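Local structure of mandelate racemase/muconate lactonizing enzyme-like protein (Roseovarius sp. TM1035, 3RCY) at residues D8-A13 with V370-A375; R22-V27 with D344-G349. The protein is probably a magnesium-dependent enzyme of the enolase superfamily, related to mandelate racemase and muconate lactonizing enzyme, whose substrate is not established. One frame throughout, in Å; residues are numbered along the deposited sequence.

Interaction 1. Residues D8-A13 with V370-A375; sequences DIIVTA and VDEALA
I10, on the edge strand of the N-terminal sheet, reaches two residues one turn apart on helix 372-376, E372 and A375. From CB the side chain forks. Its CG2 branch, anti to the backbone N, lies 3.9 Å from A375 CB. The other branch runs through CG1 to CD1, which meets the aliphatic part of E372 at 3.7 Å from CG; the two side chains cross at about a right angle. E372 is extended (chi1 -175°), and this carries its carboxylate past the tip of I10 to salt bridges with K28 and R376, so apolar and ionic contacts share one side chain. Two residues along the strand, T12 CB packs 4.0 Å from the same A375 CB. T12 OG1 is hydrogen-bonded to N378 O and also lies 3.1 Å from A375 O. A375 O accepts from a water 2.9 Å away, which also donates to V11 O at 2.7 Å, tying strand backbone to helix backbone. At the helix start D371 is the N-cap: its OD1 takes the N-H of L374 at 3.0 Å, approached from above the carboxylate plane. After the C-terminal domain the chain thus returns to pack the short helix 372-376 on strand 4-12, consistent with the two-domain enolase-superfamily fold, with W38 of strand 36-41 beside I10 and E372, and F342 and L346 of helix 341-346 packing against T12, L374 and A375; on the other face of the strand I9 and V11 rest on helix 48-63.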
loop_
_atom_site.group_PDB
_atom_site.type_symbol
_atom_site.label_atom_id
_atom_site.label_comp_id
_atom_site.label_asym_id
_atom_site.label_seq_id
_atom_site.Cartn_x
_atom_site.Cartn_y
_atom_site.Cartn_z
ATOM N N ASP A 8 -2.186 -2.421 51.067
ATOM C CA ASP A 8 -2.720 -1.184 51.607
ATOM C C ASP A 8 -2.787 -0.164 50.480
ATOM O O ASP A 8 -1.850 -0.046 49.683
ATOM C CB ASP A 8 -1.827 -0.663 52.727
ATOM C CG ASP A 8 -1.788 -1.599 53.907
ATOM O OD1 ASP A 8 -2.760 -1.613 54.674
ATOM O OD2 ASP A 8 -0.794 -2.336 54.063
ATOM N N ILE A 9 -3.902 0.553 50.406
ATOM C CA ILE A 9 -4.060 1.614 49.418
ATOM C C ILE A 9 -4.151 2.945 50.152
ATOM O O ILE A 9 -4.928 3.088 51.104
ATOM C CB ILE A 9 -5.331 1.419 48.549
ATOM C CG1 ILE A 9 -5.329 0.031 47.874
ATOM C CG2 ILE A 9 -5.444 2.558 47.511
ATOM C CD1 ILE A 9 -6.725 -0.412 47.337
ATOM N N ILE A 10 -3.355 3.912 49.712
ATOM C CA ILE A 10 -3.393 5.248 50.289
ATOM C C ILE A 10 -3.606 6.267 49.184
ATOM O O ILE A 10 -2.794 6.379 48.264
ATOM C CB ILE A 10 -2.093 5.584 51.068
ATOM C CG1 ILE A 10 -1.900 4.625 52.248
ATOM C CG2 ILE A 10 -2.128 7.036 51.567
ATOM C CD1 ILE A 10 -0.456 4.561 52.737
ATOM N N VAL A 11 -4.714 6.992 49.270
ATOM C CA VAL A 11 -4.969 8.093 48.354
ATOM C C VAL A 11 -4.554 9.389 49.037
ATOM O O VAL A 11 -5.051 9.715 50.114
ATOM C CB VAL A 11 -6.445 8.143 47.917
ATOM C CG1 VAL A 11 -6.689 9.316 46.963
ATOM C CG2 VAL A 11 -6.836 6.817 47.257
ATOM N N THR A 12 -3.630 10.110 48.408
ATOM C CA THR A 12 -3.060 11.304 49.007
ATOM C C THR A 12 -3.179 12.515 48.091
ATOM O O THR A 12 -2.982 12.414 46.871
ATOM C CB THR A 12 -1.595 11.059 49.508
ATOM O OG1 THR A 12 -1.126 12.209 50.212
ATOM C CG2 THR A 12 -0.637 10.719 48.363
ATOM N N ALA A 13 -3.505 13.657 48.694
ATOM C CA ALA A 13 -3.715 14.913 47.970
ATOM C C ALA A 13 -2.522 15.865 48.113
ATOM O O ALA A 13 -2.202 16.303 49.219
ATOM C CB ALA A 13 -4.990 15.594 48.459
ATOM N N VAL A 370 9.317 5.816 51.424
ATOM C CA VAL A 370 8.040 6.499 51.337
ATOM C C VAL A 370 7.621 6.977 52.725
ATOM O O VAL A 370 7.601 6.200 53.686
ATOM C CB VAL A 370 6.947 5.620 50.688
ATOM C CG1 VAL A 370 5.594 6.324 50.717
ATOM C CG2 VAL A 370 7.319 5.302 49.243
ATOM N N ASP A 371 7.320 8.266 52.828
ATOM C CA ASP A 371 6.805 8.802 54.074
ATOM C C ASP A 371 5.311 8.508 54.176
ATOM O O ASP A 371 4.466 9.330 53.791
ATOM C CB ASP A 371 7.091 10.297 54.200
ATOM C CG ASP A 371 6.908 10.796 55.621
ATOM O OD1 ASP A 371 6.086 10.220 56.367
ATOM O OD2 ASP A 371 7.591 11.761 55.997
ATOM N N GLU A 372 4.999 7.325 54.702
ATOM C CA GLU A 372 3.619 6.874 54.837
ATOM C C GLU A 372 2.790 7.802 55.722
ATOM O O GLU A 372 1.650 8.114 55.390
ATOM C CB GLU A 372 3.557 5.439 55.369
ATOM C CG GLU A 372 2.135 4.886 55.414
ATOM C CD GLU A 372 2.076 3.416 55.756
ATOM O OE1 GLU A 372 3.102 2.713 55.607
ATOM O OE2 GLU A 372 0.988 2.964 56.170
ATOM N N ALA A 373 3.369 8.247 56.837
ATOM C CA ALA A 373 2.685 9.159 57.755
ATOM C C ALA A 373 2.270 10.469 57.066
ATOM O O ALA A 373 1.150 10.947 57.254
ATOM C CB ALA A 373 3.549 9.439 59.000
ATOM N N LEU A 374 3.169 11.036 56.265
ATOM C CA LEU A 374 2.866 12.245 55.499
ATOM C C LEU A 374 1.718 12.031 54.502
ATOM O O LEU A 374 0.814 12.868 54.411
ATOM C CB LEU A 374 4.114 12.756 54.771
ATOM C CG LEU A 374 3.977 14.031 53.927
ATOM C CD1 LEU A 374 3.688 15.268 54.793
ATOM C CD2 LEU A 374 5.235 14.237 53.096
ATOM N N ALA A 375 1.751 10.918 53.764
ATOM C CA ALA A 375 0.673 10.600 52.819
ATOM C C ALA A 375 -0.676 10.484 53.526
ATOM O O ALA A 375 -1.679 11.018 53.054
ATOM C CB ALA A 375 0.979 9.318 52.053
HETATM O O HOH W 1 -4.267 9.881 52.645
#

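Interaction 2. Residues R22-V27 with D344-G349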
loop_
_atom_site.group_PDB
_atom_site.type_symbol
_atom_site.label_atom_id
_atom_site.label_comp_id
_atom_site.label_asym_id
_atom_site.label_seq_id
_atom_site.Cartn_x
_atom_site.Cartn_y
_atom_site.Cartn_z
ATOM N N ARG A 22 -4.928 16.218 41.368
ATOM C CA ARG A 22 -5.741 16.328 42.590
ATOM C C ARG A 22 -5.395 15.297 43.669
ATOM O O ARG A 22 -5.498 15.591 44.861
ATOM C CB ARG A 22 -7.238 16.256 42.265
ATOM C CG ARG A 22 -7.813 17.535 41.670
ATOM C CD ARG A 22 -9.340 17.460 41.595
ATOM N NE ARG A 22 -9.930 18.696 41.078
ATOM C CZ ARG A 22 -10.040 19.002 39.787
ATOM N NH1 ARG A 22 -9.597 18.168 38.846
ATOM N NH2 ARG A 22 -10.591 20.156 39.432
ATOM N N TYR A 23 -5.004 14.094 43.253
ATOM C CA TYR A 23 -4.652 13.027 44.196
ATOM C C TYR A 23 -3.771 11.991 43.515
ATOM O O TYR A 23 -3.801 11.844 42.283
ATOM C CB TYR A 23 -5.911 12.346 44.785
ATOM C CG TYR A 23 -6.835 11.819 43.710
ATOM C CD1 TYR A 23 -6.576 10.596 43.083
ATOM C CD2 TYR A 23 -7.951 12.560 43.289
ATOM C CE1 TYR A 23 -7.387 10.124 42.074
ATOM C CE2 TYR A 23 -8.782 12.083 42.278
ATOM C CZ TYR A 23 -8.490 10.866 41.671
ATOM O OH TYR A 23 -9.291 10.374 40.656
ATOM N N TRP A 24 -2.998 11.274 44.327
ATOM C CA TRP A 24 -2.169 10.168 43.856
ATOM C C TRP A 24 -2.612 8.890 44.549
ATOM O O TRP A 24 -2.933 8.902 45.737
ATOM C CB TRP A 24 -0.687 10.430 44.145
ATOM C CG TRP A 24 -0.161 11.705 43.546
ATOM C CD1 TRP A 24 -0.579 12.307 42.390
ATOM C CD2 TRP A 24 0.891 12.523 44.066
ATOM N NE1 TRP A 24 0.144 13.456 42.166
ATOM C CE2 TRP A 24 1.053 13.611 43.178
ATOM C CE3 TRP A 24 1.715 12.441 45.194
ATOM C CZ2 TRP A 24 2.005 14.614 43.385
ATOM C CZ3 TRP A 24 2.669 13.438 45.396
ATOM C CH2 TRP A 24 2.800 14.512 44.500
ATOM N N ILE A 25 -2.640 7.795 43.799
ATOM C CA ILE A 25 -3.086 6.513 44.336
ATOM C C ILE A 25 -1.866 5.641 44.580
ATOM O O ILE A 25 -1.286 5.088 43.644
ATOM C CB ILE A 25 -4.095 5.794 43.398
ATOM C CG1 ILE A 25 -5.327 6.681 43.153
ATOM C CG2 ILE A 25 -4.520 4.448 44.006
ATOM C CD1 ILE A 25 -6.192 6.238 41.959
ATOM N N LEU A 26 -1.479 5.537 45.846
ATOM C CA LEU A 26 -0.327 4.734 46.236
ATOM C C LEU A 26 -0.781 3.356 46.693
ATOM O O LEU A 26 -1.821 3.222 47.350
ATOM C CB LEU A 26 0.457 5.427 47.360
ATOM C CG LEU A 26 0.818 6.909 47.156
ATOM C CD1 LEU A 26 1.539 7.436 48.387
ATOM C CD2 LEU A 26 1.664 7.123 45.894
ATOM N N VAL A 27 -0.010 2.334 46.334
ATOM C CA VAL A 27 -0.252 0.980 46.834
ATOM C C VAL A 27 0.985 0.468 47.566
ATOM O O VAL A 27 2.116 0.685 47.131
ATOM C CB VAL A 27 -0.698 -0.009 45.711
ATOM C CG1 VAL A 27 -2.035 0.420 45.127
ATOM C CG2 VAL A 27 0.371 -0.131 44.594
ATOM N N ASP A 344 9.115 15.776 46.917
ATOM C CA ASP A 344 10.404 15.458 47.537
ATOM C C ASP A 344 10.237 14.817 48.915
ATOM O O ASP A 344 10.868 13.799 49.212
ATOM C CB ASP A 344 11.294 16.704 47.625
ATOM C CG ASP A 344 12.742 16.363 47.930
ATOM O OD1 ASP A 344 13.454 15.859 47.034
ATOM O OD2 ASP A 344 13.173 16.603 49.072
ATOM N N ALA A 345 9.362 15.396 49.737
ATOM C CA ALA A 345 9.137 14.907 51.097
ATOM C C ALA A 345 8.511 13.510 51.140
ATOM O O ALA A 345 8.825 12.708 52.028
ATOM C CB ALA A 345 8.289 15.908 51.898
ATOM N N LEU A 346 7.631 13.219 50.182
ATOM C CA LEU A 346 6.943 11.920 50.136
ATOM C C LEU A 346 7.904 10.740 49.958
ATOM O O LEU A 346 7.650 9.648 50.468
ATOM C CB LEU A 346 5.874 11.908 49.039
ATOM C CG LEU A 346 4.910 10.719 49.003
ATOM C CD1 LEU A 346 4.230 10.476 50.367
ATOM C CD2 LEU A 346 3.869 10.916 47.901
ATOM N N ILE A 347 9.001 10.954 49.237
ATOM C CA ILE A 347 10.041 9.926 49.152
ATOM C C ILE A 347 11.327 10.305 49.896
ATOM O O ILE A 347 12.390 9.729 49.644
ATOM C CB ILE A 347 10.334 9.478 47.695
ATOM C CG1 ILE A 347 10.830 10.655 46.833
ATOM C CG2 ILE A 347 9.097 8.760 47.105
ATOM C CD1 ILE A 347 11.484 10.225 45.500
ATOM N N LYS A 348 11.208 11.259 50.820
ATOM C CA LYS A 348 12.312 11.711 51.682
ATOM C C LYS A 348 13.591 12.063 50.905
ATOM O O LYS A 348 14.696 11.711 51.314
ATOM C CB LYS A 348 12.593 10.689 52.802
ATOM C CG LYS A 348 11.367 10.328 53.643
ATOM C CD LYS A 348 11.720 9.529 54.892
ATOM C CE LYS A 348 10.458 9.171 55.681
ATOM N NZ LYS A 348 10.746 8.313 56.871
ATOM N N GLY A 349 13.426 12.758 49.782
ATOM C CA GLY A 349 14.559 13.190 48.954
ATOM C C GLY A 349 15.426 12.085 48.369
ATOM O O GLY A 349 16.586 12.327 48.022
#
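L346 touches W24 and L26 through a single methyl, CD2, where the last turn of helix 341-346 meets strand 24-31. This is a seam between the two domains of an enolase-superfamily fold: the antiparallel N-terminal sheet faces a helix of the C-terminal barrel domain. CD2 approaches the indole at its edge, near the ring plane, and lies 3.8 Å from both CE3 and CZ3. It also reaches L26 CD1 at 4.2 Å, the methyl of the next residue but one, whose side chain leaves the same face of the strand. The contact is wholly apolar and buried. L346 CG stands anti to its own backbone N (chi1 -170°), which swings the isobutyl group off the helix toward the sheet.

In the second shell, F342 and H343 from the same helix meet the W24 ring, their planes inclined to it by about 35° and 55°, while W24 NE1 is hydrogen-bonded to G20 O. P316, at the start of helix 316-327, touches both W24 and L346, and V317 packs on L26. Farther out, D344 is held in a salt bridge with R352. The helix that presents L346 ends in a Schellman motif: K348, with positive phi, gives its N-H to A345 O at 3.0 Å, and G349 N closes the wider loop on D344 O at 2.8 Å.

In the fold
Interactions 1 and 2 adjoin, their centres about 7 Å apart, and interaction 2 is nested along the chain within the loop closed by interaction 1. Strands 4-12 and 24-31 are antiparallel neighbours, bonded here by W24 N to T12 O at 2.8 Å. The two C-terminal segments are tied by a backbone hydrogen bond from D371 N, just before helix 372-376, to L346 O, 2.8 Å. L346 serves both: its CD1 lies 3.8 Å from A375 CB, while CD2 faces the sheet. None of the touching residues binds the magnesium ion, which E235 and E261 hold, or lines the ribofuranose pockets; the pair instead joins the N-terminal sheet to C-terminal elements.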